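Local coordinates for protein glutathione s-transferase S2 (Nilaparvata lugens, PDB 5H5L) that probably transfers glutathione to electrophilic halides as a sigma-class glutathione transferase, and acts as a prostaglandin D synthase that requires glutathione, at residues 92-97 against 131-136; 96-101 against 123-128. One frame throughout, in Å; residues are numbered along the deposited sequence.

Interaction 1: residues 92-97 against 131-136. With GSH (glutathione), chain C.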
loop_
_atom_site.group_PDB
_atom_site.type_symbol
_atom_site.label_atom_id
_atom_site.label_comp_id
_atom_site.label_asym_id
_atom_site.label_seq_id
_atom_site.Cartn_x
_atom_site.Cartn_y
_atom_site.Cartn_z
ATOM N N ILE B 92 -3.422 3.626 6.906
ATOM C CA ILE B 92 -4.063 3.274 5.641
ATOM C C ILE B 92 -3.502 1.973 5.083
ATOM O O ILE B 92 -4.233 1.193 4.459
ATOM C CB ILE B 92 -3.938 4.444 4.641
ATOM C CG1 ILE B 92 -4.810 5.615 5.128
ATOM C CG2 ILE B 92 -4.325 4.007 3.261
ATOM C CD1 ILE B 92 -6.299 5.260 5.286
ATOM N N ASP B 93 -2.199 1.721 5.254
ATOM C CA ASP B 93 -1.667 0.453 4.804
ATOM C C ASP B 93 -2.304 -0.693 5.596
ATOM O O ASP B 93 -2.609 -1.749 5.045
ATOM C CB ASP B 93 -0.142 0.418 4.939
ATOM C CG ASP B 93 0.598 1.081 3.726
ATOM O OD1 ASP B 93 -0.044 1.570 2.791
ATOM O OD2 ASP B 93 1.843 1.080 3.721
ATOM N N THR B 94 -2.545 -0.479 6.886
ATOM C CA THR B 94 -3.218 -1.486 7.686
ATOM C C THR B 94 -4.655 -1.676 7.218
ATOM O O THR B 94 -5.123 -2.810 7.089
ATOM C CB THR B 94 -3.135 -1.082 9.157
ATOM O OG1 THR B 94 -1.756 -1.172 9.539
ATOM C CG2 THR B 94 -3.951 -2.001 10.039
ATOM N N PHE B 95 -5.368 -0.581 6.953
ATOM C CA PHE B 95 -6.702 -0.672 6.378
ATOM C C PHE B 95 -6.668 -1.449 5.064
ATOM O O PHE B 95 -7.562 -2.249 4.773
ATOM C CB PHE B 95 -7.270 0.729 6.151
ATOM C CG PHE B 95 -8.615 0.746 5.527
ATOM C CD1 PHE B 95 -9.693 0.188 6.168
ATOM C CD2 PHE B 95 -8.814 1.366 4.306
ATOM C CE1 PHE B 95 -10.923 0.218 5.599
ATOM C CE2 PHE B 95 -10.074 1.400 3.716
ATOM C CZ PHE B 95 -11.122 0.843 4.356
ATOM N N ASN B 96 -5.626 -1.245 4.261
ATOM C CA ASN B 96 -5.588 -1.955 2.982
ATOM C C ASN B 96 -5.307 -3.442 3.192
ATOM O O ASN B 96 -5.841 -4.263 2.451
ATOM C CB ASN B 96 -4.572 -1.316 2.044
ATOM C CG ASN B 96 -5.070 0.032 1.469
ATOM O OD1 ASN B 96 -6.267 0.290 1.389
ATOM N ND2 ASN B 96 -4.150 0.874 1.082
ATOM N N ASP B 97 -4.540 -3.804 4.230
ATOM C CA ASP B 97 -4.394 -5.204 4.597
ATOM C C ASP B 97 -5.751 -5.788 4.964
ATOM O O ASP B 97 -6.106 -6.885 4.527
ATOM C CB ASP B 97 -3.454 -5.358 5.789
ATOM C CG ASP B 97 -2.003 -5.231 5.432
ATOM O OD1 ASP B 97 -1.654 -5.323 4.236
ATOM O OD2 ASP B 97 -1.199 -5.043 6.377
ATOM N N ASN B 131 -12.141 -3.105 16.059
ATOM C CA ASN B 131 -11.969 -2.718 17.465
ATOM C C ASN B 131 -10.697 -1.883 17.622
ATOM O O ASN B 131 -10.683 -0.867 18.324
ATOM C CB ASN B 131 -11.904 -3.942 18.383
ATOM C CG ASN B 131 -13.275 -4.541 18.711
ATOM O OD1 ASN B 131 -14.258 -3.837 18.887
ATOM N ND2 ASN B 131 -13.317 -5.845 18.814
ATOM N N LYS B 132 -9.615 -2.281 16.941
ATOM C CA LYS B 132 -8.385 -1.498 17.025
ATOM C C LYS B 132 -8.545 -0.127 16.373
ATOM O O LYS B 132 -8.080 0.877 16.925
ATOM C CB LYS B 132 -7.234 -2.273 16.395
ATOM C CG LYS B 132 -6.682 -3.371 17.330
ATOM C CD LYS B 132 -6.104 -4.519 16.523
ATOM C CE LYS B 132 -5.549 -5.609 17.410
ATOM N NZ LYS B 132 -4.324 -5.172 18.165
ATOM N N PHE B 133 -9.163 -0.067 15.181
ATOM C CA PHE B 133 -9.423 1.219 14.535
ATOM C C PHE B 133 -10.266 2.098 15.445
ATOM O O PHE B 133 -10.006 3.299 15.612
ATOM C CB PHE B 133 -10.178 1.032 13.208
ATOM C CG PHE B 133 -9.415 0.307 12.122
ATOM C CD1 PHE B 133 -8.039 0.139 12.157
ATOM C CD2 PHE B 133 -10.111 -0.207 11.041
ATOM C CE1 PHE B 133 -7.385 -0.526 11.137
ATOM C CE2 PHE B 133 -9.460 -0.897 10.049
ATOM C CZ PHE B 133 -8.094 -1.036 10.096
ATOM N N ASN B 134 -11.324 1.509 15.999
ATOM C CA ASN B 134 -12.216 2.228 16.912
ATOM C C ASN B 134 -11.440 2.811 18.101
ATOM O O ASN B 134 -11.543 4.003 18.402
ATOM C CB ASN B 134 -13.307 1.257 17.367
ATOM C CG ASN B 134 -14.554 1.955 17.891
ATOM O OD1 ASN B 134 -15.013 2.972 17.373
ATOM N ND2 ASN B 134 -15.114 1.388 18.923
ATOM N N ASP B 135 -10.623 1.985 18.754
ATOM C CA ASP B 135 -9.807 2.432 19.881
ATOM C C ASP B 135 -8.786 3.473 19.432
ATOM O O ASP B 135 -8.535 4.465 20.126
ATOM C CB ASP B 135 -9.145 1.185 20.498
ATOM C CG ASP B 135 -8.031 1.484 21.521
ATOM O OD1 ASP B 135 -8.341 1.595 22.724
ATOM O OD2 ASP B 135 -6.832 1.513 21.139
ATOM N N HIS B 136 -8.226 3.296 18.238
ATOM C CA HIS B 136 -7.226 4.243 17.752
ATOM C C HIS B 136 -7.848 5.598 17.494
ATOM O O HIS B 136 -7.290 6.627 17.886
ATOM C CB HIS B 136 -6.581 3.685 16.486
ATOM C CG HIS B 136 -5.470 4.516 15.955
ATOM N ND1 HIS B 136 -4.169 4.353 16.361
ATOM C CD2 HIS B 136 -5.459 5.494 15.016
ATOM C CE1 HIS B 136 -3.397 5.200 15.698
ATOM N NE2 HIS B 136 -4.153 5.895 14.864
HETATM N N1 GSH C . 1.275 -4.872 4.649
HETATM C CA1 GSH C . 2.163 -5.458 5.641
HETATM C C1 GSH C . 3.569 -4.876 5.516
HETATM O O11 GSH C . 4.354 -4.773 6.507
HETATM O O12 GSH C . 3.926 -4.547 4.353
HETATM C CB1 GSH C . 2.299 -6.973 5.330
HETATM C CG1 GSH C . 2.970 -7.613 6.534
HETATM C CD1 GSH C . 2.936 -9.154 6.379
HETATM O OE1 GSH C . 2.337 -9.689 5.514
HETATM N N2 GSH C . 3.721 -9.862 7.378
HETATM C CA2 GSH C . 3.853 -11.302 7.397
HETATM C C2 GSH C . 3.552 -11.827 8.798
HETATM O O2 GSH C . 3.724 -11.167 9.766
HETATM C CB2 GSH C . 5.315 -11.622 7.168
HETATM S SG2 GSH C . 6.005 -10.942 5.643
HETATM N N3 GSH C . 3.125 -13.212 8.888
HETATM C CA3 GSH C . 2.894 -13.844 10.171
HETATM C C3 GSH C . 1.422 -13.875 10.499
HETATM O O31 GSH C . 1.088 -14.512 11.526
HETATM O O32 GSH C . 0.586 -13.285 9.765
#
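The rings of Phe133 and Phe95 are approached at their edges, and neither segment lays a group flat on a face of the other's ring. At the edge of the Phe133 ring the methyl of Thr94 lies in the ring plane, CG2 standing 3.9 Å from Phe133 CE1. On the other side Phe133 CE2 comes to the edge of the Phe95 ring, near its plane, 4.0 Å from Phe95 CD1. The far corner of the Phe133 ring is met differently: its CZ lies 4.0 Å from Phe95 CA, which approaches obliquely. The two phenylalanine side chains cross at about a right angle. With CG anti to its carbonyl carbon (chi1 -65°), Phe133 reaches across the 8.8 Å that separates its CA from that of Phe95, a distance that the large apolar side chain of a phenylalanine is well suited to bridge.

Threonine suits its place because it has two different branches. CG2, anti to the backbone N, serves the ring, while OG1 is hydrogen-bonded to Thr90 O one turn back and to Gln63 of the second subunit. Further along, Asp97 grips the glutathione amino group N1 with both carboxylate oxygens, OD1 and OD2 each 3.0 Å from N1. The same glutathione is hydrogen-bonded to several residues of the second subunit, among them Ser64 and Trp39, so the site is shared across the dimer interface.

Behind the contact, Phe95 packs on Ile159 and Leu160 of helix 151-164 and meets Phe156 edge-to-face, while Phe133 also rests on Met91, tying helices 82-106 and 111-139 into the all-helical C-terminal domain.

Interaction 2: residues 96-101 against 123-128; sequences NDFRSS and NETVPF. With GSH (glutathione), chain C.
Phe98 and Thr125 meet in the tight part of this contact, where the methyl CG2 of Thr125 lies at the edge of the ring, 4.0 Å from Phe98 CD1. Val126 joins at the same rim, its CG2 3.9 Å from Phe98 CE1; these apolar groups form the close packing between nearly antiparallel segments (162°) whose axes lie 10.4 Å apart. The looser side belongs to Ser101 and Thr125, both partly exposed, with Ser101 OG 3.9 Å from Thr125 CG2. Threonine bridges the two regimes: with OG1 beside the backbone N (chi1 -53°), CG2 is anti to that N and comes to the ring edge, while OG1 shares a water with Ser101 OG. No direct hydrogen bond joins the segments.

Arg99 points away from 123-128 and belongs to the glutathione pocket. Replacing Asp97 by an alanine would probably leave the amino group of the second subunit's glutathione without its acidic mate, and Gln63 of that subunit with Thr94 OG1 but one acceptor fewer.

Pro127, which has no N-H to give, coincides with a kink in helix 111-139. Beyond the contact, Phe98 touches Met163 of helix 151-164 and meets the Phe130 ring, while Val126 leans on Tyr174 in a loop.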
loop_
_atom_site.group_PDB
_atom_site.type_symbol
_atom_site.label_atom_id
_atom_site.label_comp_id
_atom_site.label_asym_id
_atom_site.label_seq_id
_atom_site.Cartn_x
_atom_site.Cartn_y
_atom_site.Cartn_z
ATOM N N ASN B 96 -5.626 -1.245 4.261
ATOM C CA ASN B 96 -5.588 -1.955 2.982
ATOM C C ASN B 96 -5.307 -3.442 3.192
ATOM O O ASN B 96 -5.841 -4.263 2.451
ATOM C CB ASN B 96 -4.572 -1.316 2.044
ATOM C CG ASN B 96 -5.070 0.032 1.469
ATOM O OD1 ASN B 96 -6.267 0.290 1.389
ATOM N ND2 ASN B 96 -4.150 0.874 1.082
ATOM N N ASP B 97 -4.540 -3.804 4.230
ATOM C CA ASP B 97 -4.394 -5.204 4.597
ATOM C C ASP B 97 -5.751 -5.788 4.964
ATOM O O ASP B 97 -6.106 -6.885 4.527
ATOM C CB ASP B 97 -3.454 -5.358 5.789
ATOM C CG ASP B 97 -2.003 -5.231 5.432
ATOM O OD1 ASP B 97 -1.654 -5.323 4.236
ATOM O OD2 ASP B 97 -1.199 -5.043 6.377
ATOM N N PHE B 98 -6.531 -5.052 5.758
ATOM C CA PHE B 98 -7.892 -5.487 6.083
ATOM C C PHE B 98 -8.694 -5.714 4.825
ATOM O O PHE B 98 -9.319 -6.769 4.645
ATOM C CB PHE B 98 -8.619 -4.459 6.934
ATOM C CG PHE B 98 -10.122 -4.627 6.920
ATOM C CD1 PHE B 98 -10.715 -5.700 7.570
ATOM C CD2 PHE B 98 -10.930 -3.747 6.245
ATOM C CE1 PHE B 98 -12.101 -5.864 7.563
ATOM C CE2 PHE B 98 -12.304 -3.901 6.232
ATOM C CZ PHE B 98 -12.890 -4.976 6.896
ATOM N N ARG B 99 -8.693 -4.732 3.924
ATOM C CA ARG B 99 -9.643 -4.868 2.832
ATOM C C ARG B 99 -9.220 -5.927 1.834
ATOM O O ARG B 99 -10.056 -6.364 1.032
ATOM C CB ARG B 99 -9.917 -3.522 2.173
ATOM C CG ARG B 99 -8.950 -3.015 1.235
ATOM C CD ARG B 99 -9.492 -1.666 0.681
ATOM N NE ARG B 99 -8.412 -0.878 0.080
ATOM C CZ ARG B 99 -7.821 -1.199 -1.065
ATOM N NH1 ARG B 99 -8.222 -2.285 -1.721
ATOM N NH2 ARG B 99 -6.827 -0.452 -1.549
ATOM N N SER B 100 -7.986 -6.418 1.931
ATOM C CA SER B 100 -7.605 -7.596 1.171
ATOM C C SER B 100 -8.518 -8.767 1.479
ATOM O O SER B 100 -8.827 -9.560 0.582
ATOM C CB SER B 100 -6.173 -7.961 1.463
ATOM O OG SER B 100 -5.923 -9.259 1.003
ATOM N N SER B 101 -8.965 -8.878 2.734
ATOM C CA SER B 101 -9.920 -9.909 3.120
ATOM C C SER B 101 -11.234 -9.737 2.380
ATOM O O SER B 101 -11.852 -10.713 1.933
ATOM C CB SER B 101 -10.136 -9.876 4.633
ATOM O OG SER B 101 -9.318 -10.845 5.232
ATOM N N ASN B 123 -17.223 -12.329 11.672
ATOM C CA ASN B 123 -17.113 -12.615 13.096
ATOM C C ASN B 123 -15.684 -12.672 13.640
ATOM O O ASN B 123 -15.520 -12.654 14.857
ATOM C CB ASN B 123 -17.843 -13.925 13.424
ATOM C CG ASN B 123 -19.267 -13.974 12.832
ATOM O OD1 ASN B 123 -19.848 -12.947 12.477
ATOM N ND2 ASN B 123 -19.838 -15.167 12.767
ATOM N N GLU B 124 -14.651 -12.697 12.795
ATOM C CA GLU B 124 -13.282 -12.586 13.289
ATOM C C GLU B 124 -12.523 -11.392 12.716
ATOM O O GLU B 124 -12.009 -10.560 13.485
ATOM C CB GLU B 124 -12.555 -13.907 13.011
ATOM C CG GLU B 124 -12.915 -14.995 14.082
ATOM C CD GLU B 124 -13.585 -16.228 13.499
ATOM O OE1 GLU B 124 -13.218 -16.627 12.372
ATOM O OE2 GLU B 124 -14.478 -16.799 14.169
ATOM N N THR B 125 -12.510 -11.224 11.393
ATOM C CA THR B 125 -11.650 -10.214 10.785
ATOM C C THR B 125 -12.119 -8.793 11.083
ATOM O O THR B 125 -11.313 -7.939 11.472
ATOM C CB THR B 125 -11.575 -10.434 9.288
ATOM O OG1 THR B 125 -11.191 -11.785 9.052
ATOM C CG2 THR B 125 -10.533 -9.511 8.651
ATOM N N VAL B 126 -13.385 -8.490 10.809
ATOM C CA VAL B 126 -13.913 -7.168 11.119
ATOM C C VAL B 126 -13.728 -6.807 12.590
ATOM O O VAL B 126 -13.180 -5.732 12.873
ATOM C CB VAL B 126 -15.382 -7.071 10.663
ATOM C CG1 VAL B 126 -16.010 -5.801 11.158
ATOM C CG2 VAL B 126 -15.466 -7.167 9.158
ATOM N N PRO B 127 -14.141 -7.629 13.562
ATOM C CA PRO B 127 -13.855 -7.242 14.952
ATOM C C PRO B 127 -12.370 -7.016 15.229
ATOM O O PRO B 127 -11.999 -6.065 15.945
ATOM C CB PRO B 127 -14.414 -8.421 15.772
ATOM C CG PRO B 127 -15.399 -9.077 14.900
ATOM C CD PRO B 127 -14.916 -8.881 13.491
ATOM N N PHE B 128 -11.500 -7.872 14.701
ATOM C CA PHE B 128 -10.079 -7.719 14.987
ATOM C C PHE B 128 -9.601 -6.335 14.566
ATOM O O PHE B 128 -9.069 -5.565 15.379
ATOM C CB PHE B 128 -9.268 -8.814 14.292
ATOM C CG PHE B 128 -7.782 -8.670 14.475
ATOM C CD1 PHE B 128 -7.155 -9.232 15.563
ATOM C CD2 PHE B 128 -7.030 -7.920 13.584
ATOM C CE1 PHE B 128 -5.793 -9.087 15.750
ATOM C CE2 PHE B 128 -5.671 -7.770 13.763
ATOM C CZ PHE B 128 -5.053 -8.351 14.850
HETATM N N1 GSH C . 1.275 -4.872 4.649
HETATM C CA1 GSH C . 2.163 -5.458 5.641
HETATM C C1 GSH C . 3.569 -4.876 5.516
HETATM O O11 GSH C . 4.354 -4.773 6.507
HETATM O O12 GSH C . 3.926 -4.547 4.353
HETATM C CB1 GSH C . 2.299 -6.973 5.330
HETATM C CG1 GSH C . 2.970 -7.613 6.534
HETATM C CD1 GSH C . 2.936 -9.154 6.379
HETATM O OE1 GSH C . 2.337 -9.689 5.514
HETATM N N2 GSH C . 3.721 -9.862 7.378
HETATM C CA2 GSH C . 3.853 -11.302 7.397
HETATM C C2 GSH C . 3.552 -11.827 8.798
HETATM O O2 GSH C . 3.724 -11.167 9.766
HETATM C CB2 GSH C . 5.315 -11.622 7.168
HETATM S SG2 GSH C . 6.005 -10.942 5.643
HETATM N N3 GSH C . 3.125 -13.212 8.888
HETATM C CA3 GSH C . 2.894 -13.844 10.171
HETATM C C3 GSH C . 1.422 -13.875 10.499
HETATM O O31 GSH C . 1.088 -14.512 11.526
HETATM O O32 GSH C . 0.586 -13.285 9.765
HETATM O O HOH W 1 -11.070 -12.494 6.686
#

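Overall arrangement
Interactions 1 and 2 join the same two helices, 82-106 and 111-139, with centres about 9 Å apart, and they share Asn96 and Asp97. Interaction 1 is buried: every touching residue is shielded, and aromatic rims and a methyl do the work. Interaction 2 is only partly buried and pairs one ring with smaller aliphatic groups. The hydroxyls differ too: that of Thr94 turns to its own helix and the second subunit, whereas those of Ser101 and Thr125 are joined across the contact by water. Asp97, which belongs to both interactions, takes no part in the packing against helix 111-139; its carboxylate is bonded to glutathione and to Gln63 of the second subunit.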